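Long-range contacts in monovalent Na+/H+ antiporter subunit A (Dietzia sp. DQ12-45-1b, PDB 7D3U), which probably serves as an antiporter subunit of the Mrp complex, a membrane assembly that exchanges sodium ions for protons: residues L667-R672 with A765-V771; G820-L825 with V897-L902. All coordinates share one frame; numbering follows the deposited sequence.

Contact 1: L667-R672 with A765-V771; sequences LQRLPR and ALPRRDV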
ATOM      1  N   LEU B 667     -29.217   5.420   0.978  1.00 71.09           N
ATOM      2  CA  LEU B 667     -29.754   5.858   2.255  1.00 71.09           C
ATOM      3  C   LEU B 667     -31.127   5.277   2.534  1.00 71.09           C
ATOM      4  O   LEU B 667     -31.544   5.237   3.696  1.00 71.09           O
ATOM      5  CB  LEU B 667     -29.840   7.385   2.303  1.00 71.09           C
ATOM      6  CG  LEU B 667     -28.566   8.137   2.681  1.00 71.09           C
ATOM      7  CD1 LEU B 667     -28.884   9.581   3.005  1.00 71.09           C
ATOM      8  CD2 LEU B 667     -27.876   7.463   3.846  1.00 71.09           C
ATOM      9  N   GLN B 668     -31.842   4.837   1.499  1.00 75.80           N
ATOM     10  CA  GLN B 668     -33.085   4.115   1.732  1.00 75.80           C
ATOM     11  C   GLN B 668     -32.866   2.788   2.447  1.00 75.80           C
ATOM     12  O   GLN B 668     -33.848   2.140   2.823  1.00 75.80           O
ATOM     13  CB  GLN B 668     -33.812   3.876   0.410  1.00 75.80           C
ATOM     14  CG  GLN B 668     -33.264   2.715  -0.392  1.00 75.80           C
ATOM     15  CD  GLN B 668     -33.829   2.667  -1.791  1.00 75.80           C
ATOM     16  OE1 GLN B 668     -34.434   3.629  -2.259  1.00 75.80           O
ATOM     17  NE2 GLN B 668     -33.636   1.544  -2.469  1.00 75.80           N
ATOM     18  N   ARG B 669     -31.614   2.372   2.643  1.00 74.45           N
ATOM     19  CA  ARG B 669     -31.295   1.129   3.333  1.00 74.45           C
ATOM     20  C   ARG B 669     -30.759   1.339   4.741  1.00 74.45           C
ATOM     21  O   ARG B 669     -30.733   0.384   5.524  1.00 74.45           O
ATOM     22  CB  ARG B 669     -30.263   0.331   2.531  1.00 74.45           C
ATOM     23  CG  ARG B 669     -30.520   0.314   1.042  1.00 74.45           C
ATOM     24  CD  ARG B 669     -29.419  -0.418   0.304  1.00 74.45           C
ATOM     25  NE  ARG B 669     -29.956  -1.437  -0.587  1.00 74.45           N
ATOM     26  CZ  ARG B 669     -30.451  -1.187  -1.794  1.00 74.45           C
ATOM     27  NH1 ARG B 669     -30.475   0.053  -2.257  1.00 74.45           N
ATOM     28  NH2 ARG B 669     -30.922  -2.177  -2.537  1.00 74.45           N
ATOM     29  N   LEU B 670     -30.332   2.543   5.074  1.00 73.15           N
ATOM     30  CA  LEU B 670     -29.699   2.867   6.341  1.00 73.15           C
ATOM     31  C   LEU B 670     -30.671   3.596   7.255  1.00 73.15           C
ATOM     32  O   LEU B 670     -31.701   4.105   6.804  1.00 73.15           O
ATOM     33  CB  LEU B 670     -28.457   3.728   6.093  1.00 73.15           C
ATOM     34  CG  LEU B 670     -27.394   3.083   5.207  1.00 73.15           C
ATOM     35  CD1 LEU B 670     -26.381   4.110   4.761  1.00 73.15           C
ATOM     36  CD2 LEU B 670     -26.712   1.948   5.940  1.00 73.15           C
ATOM     37  N   PRO B 671     -30.384   3.662   8.557  1.00 77.25           N
ATOM     38  CA  PRO B 671     -31.298   4.342   9.482  1.00 77.25           C
ATOM     39  C   PRO B 671     -31.452   5.819   9.148  1.00 77.25           C
ATOM     40  O   PRO B 671     -30.765   6.379   8.294  1.00 77.25           O
ATOM     41  CB  PRO B 671     -30.638   4.142  10.852  1.00 77.25           C
ATOM     42  CG  PRO B 671     -29.224   3.773  10.551  1.00 77.25           C
ATOM     43  CD  PRO B 671     -29.290   2.996   9.282  1.00 77.25           C
ATOM     44  N   ARG B 672     -32.381   6.457   9.860  1.00 83.58           N
ATOM     45  CA  ARG B 672     -32.768   7.824   9.532  1.00 83.58           C
ATOM     46  C   ARG B 672     -31.808   8.856  10.101  1.00 83.58           C
ATOM     47  O   ARG B 672     -31.652   9.934   9.519  1.00 83.58           O
ATOM     48  CB  ARG B 672     -34.182   8.102  10.038  1.00 83.58           C
ATOM     49  CG  ARG B 672     -35.252   7.263   9.370  1.00 83.58           C
ATOM     50  CD  ARG B 672     -36.540   8.047   9.207  1.00 83.58           C
ATOM     51  NE  ARG B 672     -37.313   7.586   8.060  1.00 83.58           N
ATOM     52  CZ  ARG B 672     -38.385   8.210   7.583  1.00 83.58           C
ATOM     53  NH1 ARG B 672     -38.815   9.326   8.157  1.00 83.58           N
ATOM     54  NH2 ARG B 672     -39.029   7.717   6.533  1.00 83.58           N
ATOM     55  N   ALA B 765     -26.377  -6.518  -0.541  1.00 75.54           N
ATOM     56  CA  ALA B 765     -26.616  -5.184  -0.017  1.00 75.54           C
ATOM     57  C   ALA B 765     -27.713  -5.230   1.039  1.00 75.54           C
ATOM     58  O   ALA B 765     -28.568  -6.117   1.039  1.00 75.54           O
ATOM     59  CB  ALA B 765     -27.005  -4.228  -1.143  1.00 75.54           C
ATOM     60  N   LEU B 766     -27.669  -4.271   1.957  1.00 74.72           N
ATOM     61  CA  LEU B 766     -28.695  -4.192   2.984  1.00 74.72           C
ATOM     62  C   LEU B 766     -30.068  -4.045   2.336  1.00 74.72           C
ATOM     63  O   LEU B 766     -30.218  -3.301   1.361  1.00 74.72           O
ATOM     64  CB  LEU B 766     -28.432  -3.010   3.917  1.00 74.72           C
ATOM     65  CG  LEU B 766     -27.156  -3.060   4.749  1.00 74.72           C
ATOM     66  CD1 LEU B 766     -27.187  -1.984   5.815  1.00 74.72           C
ATOM     67  CD2 LEU B 766     -26.994  -4.429   5.375  1.00 74.72           C
ATOM     68  N   PRO B 767     -31.083  -4.742   2.836  1.00 78.64           N
ATOM     69  CA  PRO B 767     -32.427  -4.564   2.284  1.00 78.64           C
ATOM     70  C   PRO B 767     -32.968  -3.192   2.638  1.00 78.64           C
ATOM     71  O   PRO B 767     -32.571  -2.583   3.634  1.00 78.64           O
ATOM     72  CB  PRO B 767     -33.243  -5.678   2.956  1.00 78.64           C
ATOM     73  CG  PRO B 767     -32.231  -6.587   3.597  1.00 78.64           C
ATOM     74  CD  PRO B 767     -31.062  -5.727   3.925  1.00 78.64           C
ATOM     75  N   ARG B 768     -33.874  -2.701   1.797  1.00 82.74           N
ATOM     76  CA  ARG B 768     -34.477  -1.397   2.036  1.00 82.74           C
ATOM     77  C   ARG B 768     -35.166  -1.391   3.392  1.00 82.74           C
ATOM     78  O   ARG B 768     -36.004  -2.252   3.676  1.00 82.74           O
ATOM     79  CB  ARG B 768     -35.464  -1.058   0.922  1.00 82.74           C
ATOM     80  CG  ARG B 768     -36.479  -0.002   1.301  1.00 82.74           C
ATOM     81  CD  ARG B 768     -37.268   0.463   0.092  1.00 82.74           C
ATOM     82  NE  ARG B 768     -37.419  -0.588  -0.907  1.00 82.74           N
ATOM     83  CZ  ARG B 768     -37.084  -0.453  -2.185  1.00 82.74           C
ATOM     84  NH1 ARG B 768     -36.580   0.690  -2.622  1.00 82.74           N
ATOM     85  NH2 ARG B 768     -37.257  -1.461  -3.027  1.00 82.74           N
ATOM     86  N   ARG B 769     -34.792  -0.429   4.234  1.00 85.73           N
ATOM     87  CA  ARG B 769     -35.240  -0.421   5.620  1.00 85.73           C
ATOM     88  C   ARG B 769     -36.760  -0.365   5.700  1.00 85.73           C
ATOM     89  O   ARG B 769     -37.410   0.428   5.013  1.00 85.73           O
ATOM     90  CB  ARG B 769     -34.616   0.762   6.360  1.00 85.73           C
ATOM     91  CG  ARG B 769     -35.489   1.377   7.433  1.00 85.73           C
ATOM     92  CD  ARG B 769     -34.873   2.659   7.961  1.00 85.73           C
ATOM     93  NE  ARG B 769     -34.600   3.612   6.890  1.00 85.73           N
ATOM     94  CZ  ARG B 769     -35.398   4.623   6.569  1.00 85.73           C
ATOM     95  NH1 ARG B 769     -35.071   5.444   5.580  1.00 85.73           N
ATOM     96  NH2 ARG B 769     -36.528   4.812   7.236  1.00 85.73           N
ATOM     97  N   ASP B 770     -37.326  -1.225   6.544  1.00 93.21           N
ATOM     98  CA  ASP B 770     -38.775  -1.386   6.659  1.00 93.21           C
ATOM     99  C   ASP B 770     -39.342  -0.208   7.439  1.00 93.21           C
ATOM    100  O   ASP B 770     -39.465  -0.243   8.663  1.00 93.21           O
ATOM    101  CB  ASP B 770     -39.114  -2.706   7.337  1.00 93.21           C
ATOM    102  CG  ASP B 770     -38.827  -3.903   6.455  1.00 93.21           C
ATOM    103  OD1 ASP B 770     -38.639  -3.709   5.236  1.00 93.21           O
ATOM    104  OD2 ASP B 770     -38.785  -5.036   6.980  1.00 93.21           O
ATOM    105  N   VAL B 771     -39.695   0.849   6.721  1.00 97.61           N
ATOM    106  CA  VAL B 771     -40.324   1.999   7.380  1.00 97.61           C
ATOM    107  C   VAL B 771     -41.778   1.662   7.700  1.00 97.61           C
ATOM    108  O   VAL B 771     -42.492   1.114   6.840  1.00 97.61           O
ATOM    109  CB  VAL B 771     -40.206   3.253   6.499  1.00 97.61           C
ATOM    110  CG1 VAL B 771     -41.045   3.138   5.230  1.00 97.61           C
ATOM    111  CG2 VAL B 771     -40.603   4.493   7.289  1.00 97.61           C
TER

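Contact 2: G820-L825 with V897-L902; sequences GFNSAL and VYLAVL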
ATOM      1  N   GLY B 820     -18.819  15.416 -24.022  1.00 81.28           N
ATOM      2  CA  GLY B 820     -19.313  14.062 -23.872  1.00 81.28           C
ATOM      3  C   GLY B 820     -19.675  13.665 -22.458  1.00 81.28           C
ATOM      4  O   GLY B 820     -20.550  12.820 -22.245  1.00 81.28           O
ATOM      5  N   PHE B 821     -19.057  14.316 -21.474  1.00 80.92           N
ATOM      6  CA  PHE B 821     -19.341  13.977 -20.088  1.00 80.92           C
ATOM      7  C   PHE B 821     -20.651  14.583 -19.626  1.00 80.92           C
ATOM      8  O   PHE B 821     -21.446  13.910 -18.966  1.00 80.92           O
ATOM      9  CB  PHE B 821     -18.207  14.437 -19.176  1.00 80.92           C
ATOM     10  CG  PHE B 821     -16.974  13.603 -19.287  1.00 80.92           C
ATOM     11  CD1 PHE B 821     -16.867  12.414 -18.589  1.00 80.92           C
ATOM     12  CD2 PHE B 821     -15.924  14.001 -20.090  1.00 80.92           C
ATOM     13  CE1 PHE B 821     -15.733  11.642 -18.689  1.00 80.92           C
ATOM     14  CE2 PHE B 821     -14.791  13.233 -20.194  1.00 80.92           C
ATOM     15  CZ  PHE B 821     -14.696  12.051 -19.496  1.00 80.92           C
ATOM     16  N   ASN B 822     -20.891  15.844 -19.968  1.00 80.13           N
ATOM     17  CA  ASN B 822     -22.194  16.437 -19.709  1.00 80.13           C
ATOM     18  C   ASN B 822     -23.276  15.728 -20.511  1.00 80.13           C
ATOM     19  O   ASN B 822     -24.374  15.481 -19.999  1.00 80.13           O
ATOM     20  CB  ASN B 822     -22.141  17.926 -20.025  1.00 80.13           C
ATOM     21  CG  ASN B 822     -20.858  18.570 -19.537  1.00 80.13           C
ATOM     22  OD1 ASN B 822     -20.809  19.118 -18.440  1.00 80.13           O
ATOM     23  ND2 ASN B 822     -19.804  18.477 -20.336  1.00 80.13           N
ATOM     24  N   SER B 823     -22.968  15.362 -21.757  1.00 79.61           N
ATOM     25  CA  SER B 823     -23.902  14.584 -22.563  1.00 79.61           C
ATOM     26  C   SER B 823     -24.278  13.280 -21.876  1.00 79.61           C
ATOM     27  O   SER B 823     -25.446  12.874 -21.896  1.00 79.61           O
ATOM     28  CB  SER B 823     -23.293  14.293 -23.931  1.00 79.61           C
ATOM     29  OG  SER B 823     -23.573  15.328 -24.847  1.00 79.61           O
ATOM     30  N   ALA B 824     -23.305  12.607 -21.267  1.00 78.16           N
ATOM     31  CA  ALA B 824     -23.581  11.304 -20.674  1.00 78.16           C
ATOM     32  C   ALA B 824     -24.249  11.427 -19.312  1.00 78.16           C
ATOM     33  O   ALA B 824     -25.115  10.617 -18.969  1.00 78.16           O
ATOM     34  CB  ALA B 824     -22.288  10.503 -20.570  1.00 78.16           C
ATOM     35  N   LEU B 825     -23.869  12.428 -18.520  1.00 77.92           N
ATOM     36  CA  LEU B 825     -24.505  12.599 -17.222  1.00 77.92           C
ATOM     37  C   LEU B 825     -25.933  13.113 -17.364  1.00 77.92           C
ATOM     38  O   LEU B 825     -26.787  12.800 -16.528  1.00 77.92           O
ATOM     39  CB  LEU B 825     -23.670  13.530 -16.347  1.00 77.92           C
ATOM     40  CG  LEU B 825     -22.215  13.119 -16.100  1.00 77.92           C
ATOM     41  CD1 LEU B 825     -21.383  14.315 -15.674  1.00 77.92           C
ATOM     42  CD2 LEU B 825     -22.112  12.007 -15.076  1.00 77.92           C
ATOM     43  N   VAL B 897     -16.997   7.738 -24.698  1.00 78.37           N
ATOM     44  CA  VAL B 897     -17.109   8.110 -23.290  1.00 78.37           C
ATOM     45  C   VAL B 897     -18.574   8.245 -22.886  1.00 78.37           C
ATOM     46  O   VAL B 897     -18.939   7.962 -21.737  1.00 78.37           O
ATOM     47  CB  VAL B 897     -16.309   9.392 -22.994  1.00 78.37           C
ATOM     48  CG1 VAL B 897     -16.837  10.562 -23.791  1.00 78.37           C
ATOM     49  CG2 VAL B 897     -16.335   9.702 -21.513  1.00 78.37           C
ATOM     50  N   TYR B 898     -19.438   8.646 -23.821  1.00 77.95           N
ATOM     51  CA  TYR B 898     -20.871   8.688 -23.561  1.00 77.95           C
ATOM     52  C   TYR B 898     -21.397   7.306 -23.211  1.00 77.95           C
ATOM     53  O   TYR B 898     -22.089   7.128 -22.201  1.00 77.95           O
ATOM     54  CB  TYR B 898     -21.590   9.244 -24.790  1.00 77.95           C
ATOM     55  CG  TYR B 898     -23.091   9.285 -24.675  1.00 77.95           C
ATOM     56  CD1 TYR B 898     -23.716  10.227 -23.881  1.00 77.95           C
ATOM     57  CD2 TYR B 898     -23.884   8.382 -25.367  1.00 77.95           C
ATOM     58  CE1 TYR B 898     -25.087  10.271 -23.771  1.00 77.95           C
ATOM     59  CE2 TYR B 898     -25.257   8.418 -25.266  1.00 77.95           C
ATOM     60  CZ  TYR B 898     -25.853   9.366 -24.465  1.00 77.95           C
ATOM     61  OH  TYR B 898     -27.223   9.412 -24.355  1.00 77.95           O
ATOM     62  N   LEU B 899     -21.071   6.312 -24.039  1.00 76.05           N
ATOM     63  CA  LEU B 899     -21.492   4.944 -23.758  1.00 76.05           C
ATOM     64  C   LEU B 899     -20.934   4.461 -22.428  1.00 76.05           C
ATOM     65  O   LEU B 899     -21.640   3.808 -21.653  1.00 76.05           O
ATOM     66  CB  LEU B 899     -21.053   4.016 -24.889  1.00 76.05           C
ATOM     67  CG  LEU B 899     -21.670   4.232 -26.271  1.00 76.05           C
ATOM     68  CD1 LEU B 899     -21.028   3.333 -27.311  1.00 76.05           C
ATOM     69  CD2 LEU B 899     -23.168   3.997 -26.218  1.00 76.05           C
ATOM     70  N   ALA B 900     -19.674   4.789 -22.135  1.00 76.78           N
ATOM     71  CA  ALA B 900     -19.065   4.325 -20.892  1.00 76.78           C
ATOM     72  C   ALA B 900     -19.802   4.878 -19.679  1.00 76.78           C
ATOM     73  O   ALA B 900     -20.219   4.123 -18.790  1.00 76.78           O
ATOM     74  CB  ALA B 900     -17.590   4.715 -20.851  1.00 76.78           C
ATOM     75  N   VAL B 901     -19.983   6.199 -19.629  1.00 75.48           N
ATOM     76  CA  VAL B 901     -20.639   6.811 -18.476  1.00 75.48           C
ATOM     77  C   VAL B 901     -22.092   6.356 -18.382  1.00 75.48           C
ATOM     78  O   VAL B 901     -22.623   6.153 -17.281  1.00 75.48           O
ATOM     79  CB  VAL B 901     -20.526   8.343 -18.548  1.00 75.48           C
ATOM     80  CG1 VAL B 901     -21.188   8.987 -17.342  1.00 75.48           C
ATOM     81  CG2 VAL B 901     -19.074   8.767 -18.660  1.00 75.48           C
ATOM     82  N   LEU B 902     -22.757   6.178 -19.527  1.00 74.36           N
ATOM     83  CA  LEU B 902     -24.141   5.723 -19.503  1.00 74.36           C
ATOM     84  C   LEU B 902     -24.244   4.318 -18.929  1.00 74.36           C
ATOM     85  O   LEU B 902     -25.144   4.030 -18.132  1.00 74.36           O
ATOM     86  CB  LEU B 902     -24.733   5.775 -20.908  1.00 74.36           C
ATOM     87  CG  LEU B 902     -26.202   6.176 -21.006  1.00 74.36           C
ATOM     88  CD1 LEU B 902     -26.482   7.377 -20.122  1.00 74.36           C
ATOM     89  CD2 LEU B 902     -26.576   6.470 -22.447  1.00 74.36           C
TER

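Contact 1: L667-R672 with A765-V771
Ala765 CB lies 4.1 Å from Arg669 NE where two loops run past each other, one leaving helix 646-667, the other helix 739-762, so that MbhD-like and MbhE-like parts of the chain are joined. Next along, Leu766 meets the other loop through backbone and side chain: its O takes a hydrogen bond from Arg669 NE (2.7 Å), received almost head-on at the carbonyl, while its CD1 lies 4.0 Å from Leu670 CD2. Arg669, bent at chi3 (129°), turns its NH1 to the backbone O of Leu912. Arg768 sets its guanidinium beside the amide of Gln668, the planes 53° apart and no bond between them; its charge is paired with Asp841. Arg769 grips the opposing backbone twice, through N to Gln668 O (3.1 Å), in the carbonyl plane, and through NE to Leu670 O (2.9 Å), from above the plane of the Leu670 carbonyl. Beyond NE, its guanidinium has Arg672 CG over one face and stands at 78° to the Arg672 guanidinium, two positive groups close together with no hydrogen bond between them; Arg672 NH1 bonds Ser95 OG of subunit G. Past Asp770, centre of an inverse gamma turn, Val771 CG2 reaches 3.7 Å from Arg672 NH2.

Contact 2: G820-L825 with V897-L902
Ala824 is the bump at the middle of this helix pair, its methyl set in a shallow hollow between Tyr898 and Val901: CB lies 3.6 Å from Tyr898 CD1 and 3.4 Å from Val901 CB. No hydrogen bond crosses the interface; the two segments meet by packing of side chains and backbone. The backbone of the small Ala824 lies close to Tyr898, and the side of the ring leans on it, CD1 over Ala824 CA and CE1 next to Ser823 O at 3.2 Å. Tyr898 reaches this spot with CG anti to its backbone N: chi1 of 178° carries the ring alongside the neighbouring helix, and chi2 of 74° turns its edge to the carbonyls of Gly820 and Ser823. The Ser823 side chain meets the ring through CB; its hydroxyl bonds Ser806 O on helix 789-812.

One turn earlier, Gly820 at the N-cap offers a hollow without a side chain, and Val897 enters it, CG1 4.3 Å from Gly820 CA. The other branch of Val897 goes over the Phe821 ring in a CH-pi contact, CG2 3.8 Å from the ring centroid and displaced toward the rim. At the far end Val901 CG1 meets Leu825 CD2 at 3.9 Å, and Leu902 CD1 lies against Ala824 O. Helix 739-762 packs against Phe821, Val897 and Val901, while Leu825 turns into helix 646-667.

Helix 821-825 and helix 897-902 run roughly the same way, their axes 8.4 Å apart at closest and crossing at -36°. Gly820 at the N-cap and Ala824 are spaced as in a small-xxx-small pattern, and the arrangement resembles the packing of transmembrane helices, here within the MnhB-related helical bundle.

Overall arrangement
Contact 2 is a buried pairing of two predicted transmembrane helices, whereas contact 1 lies in the loops that follow two of the helices and is only partly buried. Their centres are 30 Å apart and their nearest atoms about 17 Å, so they do not touch, yet the same helices connect them: 646-667 and 739-762 pack round contact 2 and lead into the two loops of contact 1. The chemistry follows the place. Contact 2 relies on methyls, rings and small residues, with no hydrogen bond across it; contact 1 relies on arginines and backbone carbonyls. Subunit C packs against both, while subunits F and G also meet contact 1.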